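Local coordinates for protein ZmpA Glycopeptidase (Clostridium perfringens, PDB 6XSX) that probably cleaves the peptide backbone of glycosylated proteins as a metalloprotease, this chain being the M60 peptidase catalytic module of a much longer protein, at residues 214-219 with 281-286; 306-311 with 354-359; 146-149 with 154-157; 72-77 with 133-138; 39-44 with 372-377. All blocks are in the same frame, centred on the assembly; numbering follows the deposited sequence.

Contact 1 (214-219 with 281-286); sequences DEVIKE and HEMGHN
Met283 reaches out from helix 277-286 and puts the end of its side chain against Val216 and Ile217 of helix 206-224. Its CB already points at the other helix, and CG stands anti to the backbone N (chi1 180°), which sends the chain straight across the gap. CB and CG themselves meet nothing on 214-219; contact begins at the sulfur. SD lies 3.7 Å from Val216 CG1, with Ile217 CD1 a little farther off at 4.1 Å. At chi3 the chain bends, and CE turns toward the isoleucine, coming to 3.8 Å from Ile217 CD1 while remaining 4.0 Å from Val216 CG1. Sulfur and methyl thus share the same two carbons, each favouring a different one. The isoleucine crosses the methionine at about a right angle and touches it through CD1. The nearest CA atoms, of Ile217 and Met283, are 9.3 Å apart, and the two helices meet here through side-chain ends. Tyr240 on strand 240-244 packs against both Ile217 and Met283, and Leu302 also touches the methionine. His281, Glu282 and His285 lie on the same helix as Met283, in the HExxH pattern characteristic of zinc metallopeptidases; no metal is bound to them here, but they probably mark the active-site helix, which Met283 packs onto helix 206-224.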
# COMPACT_ATOMS: atom_id res chain seq x y z
N ASP A 214 -3.26 7.60 10.34
CA ASP A 214 -1.99 7.44 11.03
C ASP A 214 -1.69 5.95 11.24
O ASP A 214 -0.55 5.53 11.08
CB ASP A 214 -1.93 8.26 12.33
CG ASP A 214 -1.66 9.73 12.08
OD1 ASP A 214 -1.16 10.05 10.98
OD2 ASP A 214 -1.97 10.55 12.97
N GLU A 215 -2.73 5.19 11.59
CA GLU A 215 -2.59 3.75 11.80
C GLU A 215 -2.13 3.08 10.51
O GLU A 215 -1.37 2.11 10.57
CB GLU A 215 -3.90 3.13 12.30
CG GLU A 215 -4.21 3.41 13.77
CD GLU A 215 -3.20 2.89 14.78
OE1 GLU A 215 -2.36 2.04 14.42
OE2 GLU A 215 -3.26 3.32 15.95
N VAL A 216 -2.61 3.57 9.35
CA VAL A 216 -2.23 2.96 8.08
C VAL A 216 -0.74 3.17 7.83
O VAL A 216 -0.05 2.22 7.44
CB VAL A 216 -3.10 3.46 6.90
CG1 VAL A 216 -2.53 3.07 5.55
CG2 VAL A 216 -4.54 2.99 7.02
N ILE A 217 -0.24 4.39 8.07
CA ILE A 217 1.16 4.71 7.82
C ILE A 217 2.06 3.93 8.78
O ILE A 217 3.10 3.40 8.38
CB ILE A 217 1.43 6.24 7.88
CG1 ILE A 217 0.65 7.00 6.81
CG2 ILE A 217 2.93 6.53 7.81
CD1 ILE A 217 1.07 6.68 5.39
N LYS A 218 1.64 3.84 10.05
CA LYS A 218 2.36 3.07 11.05
C LYS A 218 2.50 1.62 10.58
O LYS A 218 3.61 1.10 10.48
CB LYS A 218 1.64 3.16 12.41
CG LYS A 218 2.48 2.76 13.62
CD LYS A 218 1.78 3.05 14.93
CE LYS A 218 2.30 2.22 16.08
NZ LYS A 218 1.20 1.87 17.02
N GLU A 219 1.37 0.97 10.27
CA GLU A 219 1.37 -0.43 9.86
C GLU A 219 2.22 -0.59 8.60
O GLU A 219 3.03 -1.52 8.52
CB GLU A 219 -0.08 -0.93 9.72
CG GLU A 219 -0.22 -2.40 9.34
CD GLU A 219 0.57 -3.38 10.20
OE1 GLU A 219 0.77 -3.10 11.39
OE2 GLU A 219 0.99 -4.42 9.67
N HIS A 281 -2.94 -0.42 -3.03
CA HIS A 281 -2.10 -0.62 -4.20
C HIS A 281 -1.38 0.68 -4.55
O HIS A 281 -0.20 0.65 -4.88
CB HIS A 281 -2.94 -1.17 -5.37
CG HIS A 281 -2.24 -1.17 -6.69
ND1 HIS A 281 -1.49 -2.25 -7.13
CD2 HIS A 281 -2.18 -0.23 -7.66
CE1 HIS A 281 -0.99 -1.97 -8.33
NE2 HIS A 281 -1.41 -0.74 -8.68
N GLU A 282 -2.08 1.82 -4.43
CA GLU A 282 -1.48 3.12 -4.70
C GLU A 282 -0.44 3.47 -3.65
O GLU A 282 0.61 4.01 -3.99
CB GLU A 282 -2.53 4.23 -4.78
CG GLU A 282 -3.55 4.01 -5.88
CD GLU A 282 -2.99 3.53 -7.21
OE1 GLU A 282 -1.93 4.04 -7.62
OE2 GLU A 282 -3.61 2.64 -7.84
N MET A 283 -0.73 3.19 -2.37
CA MET A 283 0.26 3.49 -1.35
C MET A 283 1.51 2.65 -1.61
O MET A 283 2.63 3.14 -1.47
CB MET A 283 -0.29 3.23 0.06
CG MET A 283 0.71 3.53 1.16
SD MET A 283 -0.06 3.68 2.80
CE MET A 283 -0.99 5.20 2.57
N GLY A 284 1.30 1.39 -2.03
CA GLY A 284 2.37 0.47 -2.39
C GLY A 284 3.32 1.04 -3.44
O GLY A 284 4.54 0.95 -3.29
N HIS A 285 2.76 1.63 -4.51
CA HIS A 285 3.57 2.25 -5.55
C HIS A 285 4.44 3.34 -4.95
O HIS A 285 5.56 3.54 -5.40
CB HIS A 285 2.69 2.94 -6.60
CG HIS A 285 2.11 2.07 -7.66
ND1 HIS A 285 2.86 1.11 -8.32
CD2 HIS A 285 0.88 2.05 -8.21
CE1 HIS A 285 2.09 0.50 -9.21
NE2 HIS A 285 0.87 1.07 -9.17
N ASN A 286 3.91 4.07 -3.96
CA ASN A 286 4.60 5.21 -3.40
C ASN A 286 5.74 4.76 -2.48
O ASN A 286 6.70 5.51 -2.27
CB ASN A 286 3.64 6.17 -2.69
CG ASN A 286 3.05 7.20 -3.64
OD1 ASN A 286 3.78 7.84 -4.39
ND2 ASN A 286 1.74 7.36 -3.62

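Contact 2 (306-311 with 354-359); sequences FERIKG and PLWQLQ
The nearest CA atoms of 306-311 and 354-359, those of Arg308 and Gln359, are 10.6 Å apart, a gap bridged by long side chains. Arg308 does most of the reaching. With chi1 at 174° its side chain leaves on the side away from its own N and runs extended to NE, carrying the guanidinium to the other helix. There NH1 donates to the backbone O of Gln359 at 3.0 Å, with an N-H...O angle of 144°. The donor lies above the carbonyl plane, and the oxygen is tilted from the guanidinium plane, so the bond is sound but bent. A water 2.7 Å from Arg308 NH1 accepts from it and also from Gln359 NE2, giving the two residues a second, indirect link. These are two helices of the M60 peptidase domain, and Arg308 stands in the last turn of helix 301-309. That helix ends in a Schellman motif: Gly311 takes positive phi, and its N bonds back to Arg308 O at 2.9 Å. Nearer the backbone, Arg308 CB rests 4.0 Å from Trp356 CH2, at the edge of the indole and in its plane. The far side of the indole is tied down by NE1, which bonds to Asp436. The amide of Gln359 is held by the turn that follows its helix, OE1 accepting from Trp366 N and NE2 donating to Lys363 O.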
# COMPACT_ATOMS: atom_id res chain seq x y z
N PHE A 306 -2.58 -5.88 3.80
CA PHE A 306 -3.74 -5.18 4.33
C PHE A 306 -4.99 -6.05 4.20
O PHE A 306 -5.88 -5.95 5.04
CB PHE A 306 -3.83 -3.75 3.79
CG PHE A 306 -3.16 -2.73 4.68
CD1 PHE A 306 -3.83 -2.18 5.76
CD2 PHE A 306 -1.85 -2.35 4.46
CE1 PHE A 306 -3.20 -1.27 6.60
CE2 PHE A 306 -1.22 -1.44 5.30
CZ PHE A 306 -1.90 -0.90 6.37
N GLU A 307 -5.03 -6.88 3.16
CA GLU A 307 -6.08 -7.89 3.02
C GLU A 307 -5.96 -8.92 4.14
O GLU A 307 -6.95 -9.23 4.81
CB GLU A 307 -6.01 -8.52 1.63
CG GLU A 307 -6.73 -7.69 0.58
CD GLU A 307 -6.55 -8.12 -0.86
OE1 GLU A 307 -5.52 -8.77 -1.17
OE2 GLU A 307 -7.44 -7.78 -1.67
N ARG A 308 -4.75 -9.44 4.35
CA ARG A 308 -4.54 -10.49 5.34
C ARG A 308 -4.85 -9.99 6.75
O ARG A 308 -5.51 -10.69 7.51
CB ARG A 308 -3.11 -11.04 5.28
CG ARG A 308 -2.80 -12.04 6.37
CD ARG A 308 -1.29 -12.17 6.54
NE ARG A 308 -0.92 -13.35 7.30
CZ ARG A 308 0.31 -13.85 7.42
NH1 ARG A 308 1.34 -13.25 6.82
NH2 ARG A 308 0.51 -14.93 8.14
N ILE A 309 -4.38 -8.78 7.10
CA ILE A 309 -4.54 -8.36 8.49
C ILE A 309 -6.00 -8.08 8.82
O ILE A 309 -6.33 -7.95 9.99
CB ILE A 309 -3.62 -7.19 8.89
CG1 ILE A 309 -3.96 -5.89 8.15
CG2 ILE A 309 -2.16 -7.59 8.75
CD1 ILE A 309 -3.07 -4.72 8.49
N LYS A 310 -6.88 -8.00 7.80
CA LYS A 310 -8.30 -7.77 8.03
C LYS A 310 -9.10 -9.07 7.87
O LYS A 310 -10.32 -9.06 8.01
CB LYS A 310 -8.84 -6.68 7.09
CG LYS A 310 -8.40 -5.25 7.39
CD LYS A 310 -9.23 -4.17 6.68
CE LYS A 310 -9.47 -4.43 5.21
NZ LYS A 310 -8.24 -4.31 4.39
N GLY A 311 -8.41 -10.19 7.58
CA GLY A 311 -9.07 -11.47 7.37
C GLY A 311 -9.75 -11.57 6.00
O GLY A 311 -10.62 -12.41 5.79
N PRO A 354 5.43 -16.18 -5.26
CA PRO A 354 6.46 -16.83 -4.45
C PRO A 354 6.88 -16.06 -3.20
O PRO A 354 7.25 -16.66 -2.19
CB PRO A 354 7.65 -16.97 -5.42
CG PRO A 354 7.37 -15.94 -6.50
CD PRO A 354 5.87 -15.96 -6.65
N LEU A 355 6.82 -14.73 -3.30
CA LEU A 355 7.21 -13.84 -2.21
C LEU A 355 6.09 -13.77 -1.19
O LEU A 355 6.33 -13.78 0.02
CB LEU A 355 7.52 -12.45 -2.78
CG LEU A 355 8.76 -12.37 -3.68
CD1 LEU A 355 8.85 -11.02 -4.38
CD2 LEU A 355 10.03 -12.65 -2.90
N TRP A 356 4.85 -13.71 -1.68
CA TRP A 356 3.68 -13.71 -0.81
C TRP A 356 3.64 -14.98 0.03
O TRP A 356 3.34 -14.94 1.23
CB TRP A 356 2.40 -13.50 -1.64
CG TRP A 356 1.15 -13.49 -0.81
CD1 TRP A 356 0.08 -14.33 -0.92
CD2 TRP A 356 0.87 -12.62 0.30
NE1 TRP A 356 -0.87 -14.01 0.01
CE2 TRP A 356 -0.41 -12.98 0.79
CE3 TRP A 356 1.55 -11.57 0.93
CZ2 TRP A 356 -1.00 -12.33 1.87
CZ3 TRP A 356 0.96 -10.93 2.00
CH2 TRP A 356 -0.30 -11.30 2.46
N GLN A 357 3.93 -16.13 -0.61
CA GLN A 357 3.96 -17.42 0.06
C GLN A 357 4.95 -17.42 1.22
O GLN A 357 4.64 -17.94 2.29
CB GLN A 357 4.32 -18.54 -0.92
CG GLN A 357 3.23 -18.82 -1.94
CD GLN A 357 3.56 -20.02 -2.79
OE1 GLN A 357 4.67 -20.14 -3.31
NE2 GLN A 357 2.59 -20.91 -2.94
N LEU A 358 6.15 -16.87 0.99
CA LEU A 358 7.16 -16.79 2.04
C LEU A 358 6.67 -15.92 3.19
O LEU A 358 7.01 -16.18 4.34
CB LEU A 358 8.49 -16.26 1.47
CG LEU A 358 9.15 -17.15 0.41
CD1 LEU A 358 10.39 -16.48 -0.18
CD2 LEU A 358 9.50 -18.52 0.97
N GLN A 359 5.85 -14.90 2.87
CA GLN A 359 5.31 -13.98 3.87
C GLN A 359 4.16 -14.64 4.63
O GLN A 359 3.97 -14.39 5.82
CB GLN A 359 4.85 -12.67 3.21
CG GLN A 359 4.21 -11.68 4.17
CD GLN A 359 5.17 -11.11 5.20
OE1 GLN A 359 6.39 -11.18 5.05
NE2 GLN A 359 4.62 -10.55 6.25
O HOH W 1 1.34 -10.63 6.21

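Contact 3 (146-149 with 154-157); sequences PNYI and NDEE
Asn154 OD1 accepts from Glu157 N at 3.0 Å, the N-cap bond that opens helix 155-171, and beside this cap the ring of Tyr148 meets the start of the helix. The capping bond is nearly straight, 166° at the hydrogen, although the donor stands above the plane of the amide. The same amide turns its ND2 to Glu157 OE2, but only weakly. Across the contact, Tyr148 CE1 lies 4.4 Å from Asn154 C, which sits at the ring's edge near its plane. Asp155 OD1 comes to 3.9 Å from Tyr148 CE1, approaching obliquely, with carboxylate and ring planes just 11° apart. With chi1 at 174° the ring swings beside its own carbonyl carbon and leans off the strand toward the helix. Pro206, Ser207 and Ala210 of helix 206-224 also pack on the ring, and Asp155 OD2 bonds to Ser207 OG. Strand 143-149 and helix 155-171 are the first two elements of a beta-alpha-beta unit completed by strand 179-182. The contact is packing, with no conventional polar bond between the two segments in the model; Asn154 caps the helix, and Asp155 links its first turn to helix 206-224, its carboxylate perhaps also interacting favourably with the helix dipole.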
# COMPACT_ATOMS: atom_id res chain seq x y z
N PRO A 146 -12.84 24.69 5.78
CA PRO A 146 -12.91 23.72 6.88
C PRO A 146 -11.85 22.63 6.80
O PRO A 146 -11.60 22.05 5.74
CB PRO A 146 -14.31 23.11 6.78
CG PRO A 146 -14.70 23.32 5.32
CD PRO A 146 -13.95 24.55 4.83
N ASN A 147 -11.21 22.39 7.94
CA ASN A 147 -10.09 21.47 8.03
C ASN A 147 -10.03 20.96 9.46
O ASN A 147 -10.37 21.69 10.38
CB ASN A 147 -8.77 22.15 7.63
CG ASN A 147 -8.40 23.28 8.57
OD1 ASN A 147 -8.91 24.39 8.45
ND2 ASN A 147 -7.55 22.98 9.53
N TYR A 148 -9.58 19.72 9.63
CA TYR A 148 -9.34 19.16 10.95
C TYR A 148 -7.85 18.89 11.10
O TYR A 148 -7.25 18.24 10.24
CB TYR A 148 -10.13 17.86 11.14
CG TYR A 148 -9.82 17.14 12.43
CD1 TYR A 148 -10.61 17.33 13.55
CD2 TYR A 148 -8.75 16.26 12.52
CE1 TYR A 148 -10.34 16.65 14.74
CE2 TYR A 148 -8.47 15.57 13.69
CZ TYR A 148 -9.27 15.78 14.81
OH TYR A 148 -9.00 15.12 15.97
N ILE A 149 -7.26 19.38 12.20
CA ILE A 149 -5.86 19.14 12.48
C ILE A 149 -5.77 18.35 13.78
O ILE A 149 -6.13 18.86 14.84
CB ILE A 149 -5.04 20.44 12.54
CG1 ILE A 149 -5.17 21.25 11.24
CG2 ILE A 149 -3.59 20.11 12.87
CD1 ILE A 149 -4.55 22.63 11.28
N ASN A 154 -11.35 20.07 17.52
CA ASN A 154 -12.35 19.15 18.02
C ASN A 154 -13.43 18.93 16.95
O ASN A 154 -13.69 19.80 16.12
CB ASN A 154 -12.94 19.59 19.36
CG ASN A 154 -13.79 20.83 19.24
OD1 ASN A 154 -15.00 20.74 19.02
ND2 ASN A 154 -13.17 21.99 19.35
N ASP A 155 -14.08 17.76 17.03
CA ASP A 155 -15.03 17.33 16.02
C ASP A 155 -16.24 18.26 15.93
O ASP A 155 -16.70 18.53 14.82
CB ASP A 155 -15.47 15.88 16.27
CG ASP A 155 -14.38 14.90 15.91
OD1 ASP A 155 -13.83 15.02 14.79
OD2 ASP A 155 -14.08 14.05 16.75
N GLU A 156 -16.77 18.69 17.09
CA GLU A 156 -17.96 19.52 17.12
C GLU A 156 -17.72 20.82 16.35
O GLU A 156 -18.52 21.18 15.49
CB GLU A 156 -18.42 19.80 18.55
CG GLU A 156 -19.55 20.82 18.62
CD GLU A 156 -20.12 21.11 20.00
OE1 GLU A 156 -19.52 20.64 20.99
OE2 GLU A 156 -21.15 21.80 20.07
N GLU A 157 -16.62 21.51 16.64
CA GLU A 157 -16.31 22.76 15.97
C GLU A 157 -16.16 22.55 14.46
O GLU A 157 -16.65 23.36 13.66
CB GLU A 157 -15.01 23.35 16.48
CG GLU A 157 -15.18 24.30 17.63
CD GLU A 157 -13.88 24.99 18.00
OE1 GLU A 157 -13.16 25.42 17.06
OE2 GLU A 157 -13.59 25.07 19.21

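Contact 4 (72-77 with 133-138); sequences PTPKLV and RKPKIR. With EDO (1,2-ethanediol), chain F.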
# COMPACT_ATOMS: atom_id res chain seq x y z
N PRO A 72 17.48 30.93 4.12
CA PRO A 72 16.43 30.48 3.20
C PRO A 72 15.01 30.62 3.76
O PRO A 72 14.79 30.53 4.96
CB PRO A 72 16.83 29.04 2.86
CG PRO A 72 17.68 28.60 4.04
CD PRO A 72 18.42 29.85 4.49
N THR A 73 14.07 30.89 2.86
CA THR A 73 12.69 31.20 3.21
C THR A 73 11.81 30.00 2.89
O THR A 73 12.08 29.28 1.92
CB THR A 73 12.19 32.40 2.42
OG1 THR A 73 12.36 32.14 1.02
CG2 THR A 73 12.87 33.69 2.81
N PRO A 74 10.73 29.77 3.67
CA PRO A 74 9.74 28.74 3.35
C PRO A 74 8.99 29.13 2.08
O PRO A 74 9.13 30.25 1.59
CB PRO A 74 8.77 28.76 4.54
CG PRO A 74 8.92 30.17 5.13
CD PRO A 74 10.37 30.52 4.89
N LYS A 75 8.22 28.17 1.56
CA LYS A 75 7.43 28.34 0.35
C LYS A 75 5.95 28.15 0.69
O LYS A 75 5.60 27.48 1.67
CB LYS A 75 7.94 27.35 -0.70
CG LYS A 75 9.33 27.70 -1.23
CD LYS A 75 10.25 26.54 -1.53
CE LYS A 75 11.70 26.95 -1.73
NZ LYS A 75 11.85 28.21 -2.51
N LEU A 76 5.10 28.78 -0.12
CA LEU A 76 3.67 28.49 -0.11
C LEU A 76 3.39 27.51 -1.24
O LEU A 76 4.02 27.57 -2.30
CB LEU A 76 2.94 29.81 -0.36
CG LEU A 76 1.72 30.10 0.51
CD1 LEU A 76 2.08 30.02 1.99
CD2 LEU A 76 1.17 31.48 0.17
N VAL A 77 2.45 26.58 -0.97
CA VAL A 77 1.90 25.71 -1.99
C VAL A 77 0.44 26.09 -2.18
O VAL A 77 -0.34 26.08 -1.22
CB VAL A 77 2.08 24.22 -1.64
CG1 VAL A 77 1.44 23.30 -2.67
CG2 VAL A 77 3.56 23.85 -1.44
N ARG A 133 16.72 30.48 12.95
CA ARG A 133 15.50 30.51 13.74
C ARG A 133 14.31 30.15 12.85
O ARG A 133 14.34 30.36 11.64
CB ARG A 133 15.36 31.82 14.53
CG ARG A 133 14.92 33.01 13.69
CD ARG A 133 14.42 34.18 14.51
NE ARG A 133 14.04 35.27 13.62
CZ ARG A 133 14.85 36.26 13.25
NH1 ARG A 133 16.09 36.30 13.68
NH2 ARG A 133 14.40 37.21 12.43
N LYS A 134 13.28 29.56 13.47
CA LYS A 134 12.10 29.12 12.74
C LYS A 134 11.46 30.33 12.06
O LYS A 134 11.24 31.36 12.69
CB LYS A 134 11.08 28.49 13.68
CG LYS A 134 11.54 27.21 14.34
CD LYS A 134 10.53 26.65 15.31
CE LYS A 134 11.20 25.77 16.34
NZ LYS A 134 10.34 24.62 16.70
N PRO A 135 11.09 30.21 10.77
CA PRO A 135 10.33 31.27 10.10
C PRO A 135 8.98 31.52 10.77
O PRO A 135 8.38 30.61 11.35
CB PRO A 135 10.08 30.70 8.69
CG PRO A 135 11.13 29.63 8.51
CD PRO A 135 11.37 29.06 9.90
N LYS A 136 8.54 32.77 10.69
CA LYS A 136 7.18 33.14 11.05
C LYS A 136 6.54 33.72 9.80
O LYS A 136 7.19 34.48 9.09
CB LYS A 136 7.18 34.21 12.14
CG LYS A 136 7.69 33.77 13.50
CD LYS A 136 8.16 34.94 14.34
CE LYS A 136 8.46 34.57 15.77
NZ LYS A 136 7.26 33.99 16.43
N ILE A 137 5.29 33.33 9.53
CA ILE A 137 4.59 33.96 8.42
C ILE A 137 3.17 34.33 8.84
O ILE A 137 2.61 33.75 9.77
CB ILE A 137 4.63 33.12 7.11
CG1 ILE A 137 3.57 32.02 7.09
CG2 ILE A 137 6.02 32.59 6.81
CD1 ILE A 137 3.31 31.49 5.69
N ARG A 138 2.64 35.33 8.12
CA ARG A 138 1.25 35.74 8.25
C ARG A 138 0.67 35.92 6.85
O ARG A 138 1.34 36.45 5.97
CB ARG A 138 1.18 37.05 9.04
CG ARG A 138 -0.23 37.46 9.43
CD ARG A 138 -0.20 38.57 10.46
NE ARG A 138 0.61 39.73 10.08
CZ ARG A 138 0.21 40.69 9.26
NH1 ARG A 138 -1.00 40.64 8.72
NH2 ARG A 138 1.01 41.70 8.99
C1 EDO F . 4.75 37.61 11.08
O1 EDO F . 3.78 38.63 10.90
C2 EDO F . 5.72 37.58 9.97
O2 EDO F . 6.35 38.83 9.81
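Two beta-sheets at one end of the M60 module face each other here, strand 75-80 belonging to the large mixed sheet and strand 136-140 to a four-stranded antiparallel one. The first layer of the contact is a pair of prolines just ahead of the strands. The rings of Pro74 and Pro135 lie side by side, running opposite ways, with Pro74 CG 3.8 Å from Pro135 CB and Pro74 CD 3.8 Å from Pro135 CG. The same Pro74 CG also meets Ile137 CG2, at 4.1 Å. Ile137 touches two residues of 72-77 with different branches: CG1 lies between the backbone N and the carbonyl carbon (chi1 82°), directing CD1 to Leu76 CD1 at 4.2 Å while CG2 stays with the proline. Leu76 and Ile137 cross obliquely, and Leu76 packs further on Ile61 and Val63 of strand 60-66. On strand 136-140, Arg138 NE makes a weak bond to O1 of a 1,2-ethanediol, probably from the crystallisation liquor, and its NH1 forms a salt bridge with Glu140. The four residues that touch are all buried and apolar, and they meet through side chains, with each strand bonded to neighbours in its own sheet; such face-to-face packing is typical of a beta-sandwich core.

Contact 5 (39-44 with 372-377); sequences KRKVWN and EFRSRD
Arg374 lays the aliphatic part of its side chain against the backbone of Arg40 and the side chain of Lys41. Its chi1 of -101° lies well off a staggered value and, with chi2 (-153°), places CD 3.3 Å from Arg40 O; the bend at chi3 (-57°) then turns the guanidinium away. CG follows at 3.9 Å from the same Arg40 O. On the lysine side the touch is carbon to carbon, Lys41 CG to Arg374 CG at 4.2 Å, the two side chains running antiparallel. Lys41 bends at chi2, and its CB points at helix 365-375. The lysine has positive phi because it is the C-prime residue of the Schellman motif closing helix 33-39, in which Lys41 N bonds to Gln38 O and Val42 N to Ser37 O. Beyond the bend, Arg374 NH1 donates to Asn233 and to Trp224 O, and the guanidinium makes a cation-pi contact with Phe226. The Arg40 guanidinium has partners of its own, Glu36 for NH1 and Ser234 O for NE. Each arginine's charge is met by its own partners, while the meeting itself rests on methylenes beside a carbonyl, whose partial negative charge probably suits the polarised CD next to the guanidinium.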
# COMPACT_ATOMS: atom_id res chain seq x y z
N LYS A 39 16.77 8.73 -0.03
CA LYS A 39 17.62 7.93 0.83
C LYS A 39 16.96 6.58 1.11
O LYS A 39 17.64 5.57 1.22
CB LYS A 39 17.85 8.62 2.18
CG LYS A 39 18.71 9.87 2.14
CD LYS A 39 18.97 10.40 3.53
CE LYS A 39 19.77 11.67 3.57
NZ LYS A 39 19.72 12.27 4.92
N ARG A 40 15.62 6.58 1.19
CA ARG A 40 14.88 5.44 1.73
C ARG A 40 14.13 4.71 0.62
O ARG A 40 13.34 3.82 0.92
CB ARG A 40 13.92 5.94 2.81
CG ARG A 40 14.64 6.54 4.01
CD ARG A 40 13.71 7.38 4.84
NE ARG A 40 14.31 7.87 6.08
CZ ARG A 40 15.12 8.92 6.17
NH1 ARG A 40 15.44 9.61 5.09
NH2 ARG A 40 15.58 9.28 7.36
N LYS A 41 14.39 5.10 -0.63
CA LYS A 41 13.82 4.51 -1.83
C LYS A 41 12.30 4.63 -1.87
O LYS A 41 11.63 3.82 -2.50
CB LYS A 41 14.21 3.03 -2.00
CG LYS A 41 15.68 2.69 -1.79
CD LYS A 41 16.63 3.32 -2.77
CE LYS A 41 18.01 2.69 -2.69
NZ LYS A 41 18.88 3.22 -3.76
N VAL A 42 11.73 5.65 -1.22
CA VAL A 42 10.31 5.93 -1.44
C VAL A 42 10.17 7.09 -2.43
O VAL A 42 11.15 7.77 -2.74
CB VAL A 42 9.51 6.13 -0.14
CG1 VAL A 42 9.68 4.95 0.80
CG2 VAL A 42 9.88 7.44 0.56
N TRP A 43 8.94 7.31 -2.91
CA TRP A 43 8.70 8.07 -4.12
C TRP A 43 8.42 9.54 -3.79
O TRP A 43 7.28 9.98 -3.83
CB TRP A 43 7.55 7.43 -4.91
CG TRP A 43 7.43 7.94 -6.31
CD1 TRP A 43 8.04 9.05 -6.82
CD2 TRP A 43 6.65 7.38 -7.38
NE1 TRP A 43 7.70 9.21 -8.14
CE2 TRP A 43 6.85 8.20 -8.51
CE3 TRP A 43 5.81 6.27 -7.51
CZ2 TRP A 43 6.24 7.95 -9.74
CZ3 TRP A 43 5.20 6.02 -8.72
CH2 TRP A 43 5.42 6.85 -9.83
N ASN A 44 9.49 10.27 -3.43
CA ASN A 44 9.53 11.73 -3.34
C ASN A 44 8.33 12.29 -2.58
O ASN A 44 7.53 13.04 -3.15
CB ASN A 44 9.70 12.38 -4.71
CG ASN A 44 10.89 11.82 -5.46
OD1 ASN A 44 11.86 11.40 -4.85
ND2 ASN A 44 10.79 11.78 -6.78
N GLU A 372 16.95 -5.51 3.18
CA GLU A 372 18.11 -5.91 2.40
C GLU A 372 18.26 -5.06 1.15
O GLU A 372 19.37 -4.64 0.81
CB GLU A 372 18.07 -7.39 2.01
CG GLU A 372 18.30 -8.31 3.19
CD GLU A 372 19.70 -8.24 3.79
OE1 GLU A 372 20.67 -8.30 3.02
OE2 GLU A 372 19.80 -8.11 5.01
N PHE A 373 17.13 -4.83 0.45
CA PHE A 373 17.16 -4.10 -0.82
C PHE A 373 17.41 -2.61 -0.59
O PHE A 373 17.92 -1.92 -1.47
CB PHE A 373 15.91 -4.40 -1.65
CG PHE A 373 16.06 -5.62 -2.52
CD1 PHE A 373 15.61 -6.86 -2.09
CD2 PHE A 373 16.72 -5.54 -3.74
CE1 PHE A 373 15.79 -7.99 -2.87
CE2 PHE A 373 16.90 -6.67 -4.52
CZ PHE A 373 16.43 -7.89 -4.08
N ARG A 374 17.04 -2.12 0.60
CA ARG A 374 17.23 -0.71 0.90
C ARG A 374 18.69 -0.39 1.17
O ARG A 374 19.12 0.74 0.93
CB ARG A 374 16.39 -0.27 2.10
CG ARG A 374 15.13 0.48 1.70
CD ARG A 374 14.65 1.44 2.77
NE ARG A 374 14.39 0.84 4.07
CZ ARG A 374 13.45 -0.07 4.32
NH1 ARG A 374 13.29 -0.53 5.55
NH2 ARG A 374 12.68 -0.51 3.35
N SER A 375 19.45 -1.35 1.70
CA SER A 375 20.74 -0.99 2.28
C SER A 375 21.92 -1.73 1.64
O SER A 375 23.06 -1.56 2.07
CB SER A 375 20.72 -1.14 3.78
OG SER A 375 20.59 -2.50 4.14
N ARG A 376 21.64 -2.55 0.61
CA ARG A 376 22.68 -3.38 0.02
C ARG A 376 22.72 -3.20 -1.49
O ARG A 376 21.70 -2.93 -2.13
CB ARG A 376 22.54 -4.85 0.42
CG ARG A 376 22.73 -5.11 1.91
CD ARG A 376 23.55 -6.35 2.21
NE ARG A 376 23.84 -6.47 3.64
CZ ARG A 376 24.91 -5.99 4.26
NH1 ARG A 376 25.85 -5.34 3.59
NH2 ARG A 376 25.05 -6.16 5.56
N ASP A 377 23.93 -3.36 -2.04
CA ASP A 377 24.26 -3.34 -3.45
C ASP A 377 23.87 -4.69 -4.06
O ASP A 377 24.73 -5.51 -4.38
CB ASP A 377 25.75 -3.05 -3.64
CG ASP A 377 26.18 -2.89 -5.09
OD1 ASP A 377 25.40 -2.32 -5.86
OD2 ASP A 377 27.29 -3.34 -5.42

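How the contacts relate
Contact 5 spans the longest stretch of chain, joining the loop after helix 33-39 to helix 365-375, and the other four are nested inside it in the order 4, 3, 1, 2. Contacts 1 and 2 lie about 15 Å apart between centres and touch through Glu219 packing on Phe306 and Ile309. Contact 1 also meets contact 5, where Asn286 O and Trp43 N probably form a hydrogen bond. Contacts 3 and 4, about 24 Å apart between centres, both involve the large mixed sheet. Contacts 2 and 4 are the most distant pair, about 44 Å between centres. The early loop 39-44 thus lies between the probable active-site helix and the late helix 365-375, with the paired sheets to one side.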